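Local structure of ORF10 (Moritella marina, 6RIW) at residues P502-E510 with I910-S918. The protein forms the ketosynthase-chain length factor didomain of a polyunsaturated fatty acid synthase, which probably extends acyl chains by 3-oxoacyl-[acyl-carrier-protein] synthase chemistry. Residues are numbered along the deposited sequence; the frame is centred on the assembly and turned at random.
Sequences PEQRWKGME and IKLGGQLIS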
ATOM      1  N   PRO A 502      -7.830  13.983 -22.372  1.00 12.73           N
ATOM      2  CA  PRO A 502      -7.157  15.291 -22.346  1.00 16.91           C
ATOM      3  C   PRO A 502      -5.793  15.190 -23.008  1.00 16.10           C
ATOM      4  O   PRO A 502      -5.120  14.164 -22.922  1.00 14.44           O
ATOM      5  CB  PRO A 502      -7.029  15.609 -20.850  1.00 14.07           C
ATOM      6  CG  PRO A 502      -8.130  14.780 -20.203  1.00 13.31           C
ATOM      7  CD  PRO A 502      -8.238  13.528 -21.033  1.00 12.82           C
ATOM      8  N   GLU A 503      -5.384  16.286 -23.665  1.00 13.34           N
ATOM      9  CA  GLU A 503      -4.211  16.236 -24.539  1.00 15.66           C
ATOM     10  C   GLU A 503      -2.950  15.723 -23.851  1.00 15.44           C
ATOM     11  O   GLU A 503      -2.162  15.017 -24.491  1.00 16.65           O
ATOM     12  CB  GLU A 503      -3.946  17.623 -25.152  1.00 17.36           C
ATOM     13  CG  GLU A 503      -4.909  17.867 -26.278  1.00 30.21           C
ATOM     14  CD  GLU A 503      -4.353  18.758 -27.394  1.00 31.20           C
ATOM     15  OE1 GLU A 503      -3.394  19.536 -27.130  1.00 23.57           O
ATOM     16  OE2 GLU A 503      -4.910  18.670 -28.523  1.00 34.38           O
ATOM     17  N   GLN A 504      -2.717  16.064 -22.584  1.00 13.68           N
ATOM     18  CA  GLN A 504      -1.493  15.642 -21.908  1.00 14.63           C
ATOM     19  C   GLN A 504      -1.676  14.422 -21.010  1.00 12.56           C
ATOM     20  O   GLN A 504      -0.708  13.977 -20.382  1.00 12.80           O
ATOM     21  CB  GLN A 504      -0.948  16.792 -21.065  1.00 20.61           C
ATOM     22  CG  GLN A 504      -0.414  17.959 -21.888  1.00 24.93           C
ATOM     23  CD  GLN A 504      -0.078  19.116 -20.980  1.00 33.39           C
ATOM     24  OE1 GLN A 504       0.694  18.956 -20.039  1.00 30.97           O
ATOM     25  NE2 GLN A 504      -0.671  20.282 -21.238  1.00 39.51           N
ATOM     26  N   ARG A 505      -2.878  13.873 -20.937  1.00 12.46           N
ATOM     27  CA  ARG A 505      -3.166  12.858 -19.926  1.00 11.66           C
ATOM     28  C   ARG A 505      -2.323  11.590 -20.113  1.00 13.41           C
ATOM     29  O   ARG A 505      -1.951  10.949 -19.124  1.00 12.36           O
ATOM     30  CB  ARG A 505      -4.657  12.517 -19.956  1.00 12.00           C
ATOM     31  CG  ARG A 505      -5.101  11.487 -18.874  1.00 11.59           C
ATOM     32  CD  ARG A 505      -5.123  12.136 -17.479  1.00 13.63           C
ATOM     33  NE  ARG A 505      -5.273  11.143 -16.407  1.00 10.56           N
ATOM     34  CZ  ARG A 505      -4.244  10.489 -15.870  1.00 14.80           C
ATOM     35  NH1 ARG A 505      -2.995  10.685 -16.320  1.00 12.28           N
ATOM     36  NH2 ARG A 505      -4.450   9.628 -14.868  1.00 13.99           N
ATOM     37  N   TRP A 506      -2.062  11.176 -21.355  1.00 11.25           N
ATOM     38  CA  TRP A 506      -1.168  10.034 -21.613  1.00 11.68           C
ATOM     39  C   TRP A 506       0.213  10.466 -22.114  1.00 11.09           C
ATOM     40  O   TRP A 506       0.942   9.662 -22.713  1.00 11.15           O
ATOM     41  CB  TRP A 506      -1.793   9.063 -22.618  1.00 10.19           C
ATOM     42  CG  TRP A 506      -2.970   8.279 -22.094  1.00 10.35           C
ATOM     43  CD1 TRP A 506      -3.571   8.398 -20.865  1.00 10.93           C
ATOM     44  CD2 TRP A 506      -3.691   7.265 -22.802  1.00 11.77           C
ATOM     45  NE1 TRP A 506      -4.630   7.493 -20.768  1.00 11.36           N
ATOM     46  CE2 TRP A 506      -4.721   6.801 -21.952  1.00 11.42           C
ATOM     47  CE3 TRP A 506      -3.551   6.688 -24.077  1.00 11.95           C
ATOM     48  CZ2 TRP A 506      -5.611   5.787 -22.335  1.00 13.49           C
ATOM     49  CZ3 TRP A 506      -4.434   5.675 -24.457  1.00 15.05           C
ATOM     50  CH2 TRP A 506      -5.460   5.242 -23.594  1.00 13.35           C
ATOM     51  N   LYS A 507       0.606  11.711 -21.856  1.00 10.66           N
ATOM     52  CA  LYS A 507       1.887  12.227 -22.346  1.00 13.81           C
ATOM     53  C   LYS A 507       2.012  12.028 -23.851  1.00 15.21           C
ATOM     54  O   LYS A 507       3.117  11.823 -24.383  1.00 15.21           O
ATOM     55  CB  LYS A 507       3.068  11.575 -21.600  1.00 14.98           C
ATOM     56  CG  LYS A 507       3.166  11.979 -20.149  1.00 13.79           C
ATOM     57  CD  LYS A 507       4.409  11.384 -19.442  1.00 22.68           C
ATOM     58  CE  LYS A 507       4.578  12.061 -18.078  1.00 25.08           C
ATOM     59  NZ  LYS A 507       5.886  11.786 -17.390  1.00 26.42           N
ATOM     60  N   GLY A 508       0.872  12.095 -24.553  1.00 13.64           N
ATOM     61  CA  GLY A 508       0.841  11.993 -25.997  1.00 14.23           C
ATOM     62  C   GLY A 508       1.006  10.595 -26.537  1.00 15.51           C
ATOM     63  O   GLY A 508       1.042  10.427 -27.758  1.00 15.66           O
ATOM     64  N   MET A 509       1.092   9.577 -25.671  1.00 13.75           N
ATOM     65  CA  MET A 509       1.331   8.217 -26.138  1.00 12.66           C
ATOM     66  C   MET A 509       0.196   7.649 -26.990  1.00 14.11           C
ATOM     67  O   MET A 509       0.429   6.681 -27.721  1.00 16.12           O
ATOM     68  CB  MET A 509       1.609   7.300 -24.936  1.00 14.01           C
ATOM     69  CG  MET A 509       2.977   7.597 -24.285  1.00 15.64           C
ATOM     70  SD  MET A 509       3.362   6.426 -22.943  1.00 18.23           S
ATOM     71  CE  MET A 509       3.045   7.452 -21.511  1.00 19.78           C
ATOM     72  N   GLU A 510      -1.021   8.208 -26.929  1.00 14.52           N
ATOM     73  CA  GLU A 510      -2.081   7.735 -27.820  1.00 14.68           C
ATOM     74  C   GLU A 510      -1.798   8.048 -29.286  1.00 15.19           C
ATOM     75  O   GLU A 510      -2.477   7.497 -30.167  1.00 16.47           O
ATOM     76  CB  GLU A 510      -3.433   8.353 -27.416  1.00 17.36           C
ATOM     77  CG  GLU A 510      -3.663   9.758 -27.949  1.00 19.78           C
ATOM     78  CD  GLU A 510      -3.089  10.853 -27.053  1.00 19.13           C
ATOM     79  OE1 GLU A 510      -2.273  10.576 -26.141  1.00 16.21           O
ATOM     80  OE2 GLU A 510      -3.466  12.025 -27.268  1.00 22.64           O
ATOM     81  N   ILE A 910      -2.807  22.150 -11.682  1.00 27.46           N
ATOM     82  CA  ILE A 910      -1.881  21.058 -11.954  1.00 25.85           C
ATOM     83  C   ILE A 910      -2.566  20.105 -12.918  1.00 25.76           C
ATOM     84  O   ILE A 910      -3.682  19.640 -12.646  1.00 21.81           O
ATOM     85  CB  ILE A 910      -1.460  20.340 -10.667  1.00 26.86           C
ATOM     86  CG1 ILE A 910      -0.664  21.310  -9.791  1.00 31.98           C
ATOM     87  CG2 ILE A 910      -0.635  19.102 -10.992  1.00 28.23           C
ATOM     88  CD1 ILE A 910      -0.748  21.009  -8.326  1.00 35.54           C
ATOM     89  N   LYS A 911      -1.921  19.846 -14.055  1.00 22.78           N
ATOM     90  CA  LYS A 911      -2.465  18.957 -15.069  1.00 22.72           C
ATOM     91  C   LYS A 911      -2.012  17.531 -14.802  1.00 23.28           C
ATOM     92  O   LYS A 911      -0.872  17.296 -14.392  1.00 22.96           O
ATOM     93  CB  LYS A 911      -2.028  19.391 -16.472  1.00 26.21           C
ATOM     94  CG  LYS A 911      -2.789  20.612 -16.984  1.00 30.51           C
ATOM     95  CD  LYS A 911      -2.300  21.057 -18.353  1.00 35.22           C
ATOM     96  CE  LYS A 911      -3.151  22.204 -18.900  1.00 36.85           C
ATOM     97  NZ  LYS A 911      -4.553  21.766 -19.181  1.00 38.03           N
ATOM     98  N   LEU A 912      -2.919  16.583 -15.018  1.00 17.80           N
ATOM     99  CA  LEU A 912      -2.560  15.172 -14.935  1.00 14.81           C
ATOM    100  C   LEU A 912      -1.816  14.766 -16.211  1.00 20.69           C
ATOM    101  O   LEU A 912      -1.944  15.401 -17.260  1.00 20.91           O
ATOM    102  CB  LEU A 912      -3.811  14.317 -14.730  1.00 13.93           C
ATOM    103  CG  LEU A 912      -4.275  14.230 -13.270  1.00 15.09           C
ATOM    104  CD1 LEU A 912      -4.855  15.554 -12.814  1.00 18.90           C
ATOM    105  CD2 LEU A 912      -5.324  13.128 -13.133  1.00 16.71           C
ATOM    106  N   GLY A 913      -1.032  13.699 -16.116  1.00 15.64           N
ATOM    107  CA  GLY A 913      -0.143  13.357 -17.202  1.00 16.21           C
ATOM    108  C   GLY A 913       1.088  14.229 -17.116  1.00 20.32           C
ATOM    109  O   GLY A 913       1.627  14.462 -16.029  1.00 24.44           O
ATOM    110  N   GLY A 914       1.546  14.732 -18.252  1.00 18.00           N
ATOM    111  CA  GLY A 914       2.705  15.600 -18.239  1.00 25.12           C
ATOM    112  C   GLY A 914       3.184  15.865 -19.648  1.00 22.48           C
ATOM    113  O   GLY A 914       2.446  15.682 -20.615  1.00 20.68           O
ATOM    114  N   GLN A 915       4.439  16.300 -19.732  1.00 24.22           N
ATOM    115  CA  GLN A 915       5.073  16.627 -21.005  1.00 25.77           C
ATOM    116  C   GLN A 915       4.868  15.529 -22.046  1.00 19.54           C
ATOM    117  O   GLN A 915       4.946  14.335 -21.741  1.00 18.69           O
ATOM    118  CB  GLN A 915       6.570  16.846 -20.761  1.00 28.48           C
ATOM    119  CG  GLN A 915       7.387  17.139 -22.000  1.00 28.41           C
ATOM    120  CD  GLN A 915       8.668  17.838 -21.648  1.00 32.78           C
ATOM    121  OE1 GLN A 915       9.487  17.314 -20.899  1.00 41.16           O
ATOM    122  NE2 GLN A 915       8.840  19.042 -22.166  1.00 44.11           N
ATOM    123  N   LEU A 916       4.592  15.941 -23.280  1.00 16.79           N
ATOM    124  CA  LEU A 916       4.456  14.988 -24.377  1.00 15.53           C
ATOM    125  C   LEU A 916       5.826  14.387 -24.696  1.00 19.20           C
ATOM    126  O   LEU A 916       6.752  15.122 -25.052  1.00 18.11           O
ATOM    127  CB  LEU A 916       3.864  15.679 -25.599  1.00 18.88           C
ATOM    128  CG  LEU A 916       2.600  16.470 -25.237  1.00 23.17           C
ATOM    129  CD1 LEU A 916       2.301  17.568 -26.261  1.00 23.70           C
ATOM    130  CD2 LEU A 916       1.442  15.514 -25.115  1.00 20.97           C
ATOM    131  N   ILE A 917       5.958  13.058 -24.559  1.00 16.24           N
ATOM    132  CA  ILE A 917       7.268  12.414 -24.690  1.00 15.87           C
ATOM    133  C   ILE A 917       7.864  12.649 -26.080  1.00 16.46           C
ATOM    134  O   ILE A 917       9.029  13.050 -26.213  1.00 17.25           O
ATOM    135  CB  ILE A 917       7.170  10.905 -24.388  1.00 16.80           C
ATOM    136  CG1 ILE A 917       6.645  10.641 -22.965  1.00 15.72           C
ATOM    137  CG2 ILE A 917       8.549  10.240 -24.571  1.00 17.44           C
ATOM    138  CD1 ILE A 917       6.254   9.169 -22.750  1.00 15.53           C
ATOM    139  N   SER A 918       7.106  12.346 -27.136  1.00 14.89           N
ATOM    140  CA  SER A 918       7.681  12.409 -28.472  1.00 16.33           C
ATOM    141  C   SER A 918       8.061  13.842 -28.832  1.00 21.09           C
ATOM    142  O   SER A 918       9.173  14.098 -29.311  1.00 16.82           O
ATOM    143  CB  SER A 918       6.713  11.830 -29.493  1.00 20.28           C
ATOM    144  OG  SER A 918       7.287  11.874 -30.790  1.00 26.70           O
TER
HETATM  145  O   HOH W   1       0.110  17.652 -18.095  1.00 32.49           O
HETATM  146  O   HOH W   2       4.370  11.491 -27.005  1.00 16.05           O
HETATM  147  O   HOH W   3       6.796  13.589 -19.784  1.00 27.72           O
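The carbonyl oxygen Q504 O is gripped by two amides that reach it from opposite faces of its plane: K507 N, closing the type I turn from Q504 to K507, and G914 N across the contact at 3.2 Å, with an N-H...O angle of 153°. G913 CA adds a C-H...O contact to the same oxygen at 3.3 Å. A CB on G913 would clash with Q504 O and R505 CA, and the backbone angles of G913 also call for glycine. Farther along, K507 O accepts I917 N, the first amide of helix 917-922, at 3.1 Å and 160°, while a water bridges K507 O to S918 N. The extended K507 chain runs alongside the 914-915 backbone to its ammonium, which hydrogen-bonds to V628 O and Q590 OE1. R505 lies beside L912; with CG anti to the backbone N (chi1 -177°) and a bend at chi2, L912 CD2 lies 3.6 Å above the guanidinium plane, displaced toward its rim. Salt bridges to E743 and E587 hold that group. An alanine at R505 would probably leave both carboxylates without this mate and open a gap beside L912. M509 CE meets I917 CD1 at 3.8 Å, and both side chains touch V140 of helix 129-148. Both cross-segment hydrogen bonds are main chain to main chain, so joining loop 502-510, probably of the chain length factor, to 910-918 depends on backbone shape and glycine at G913.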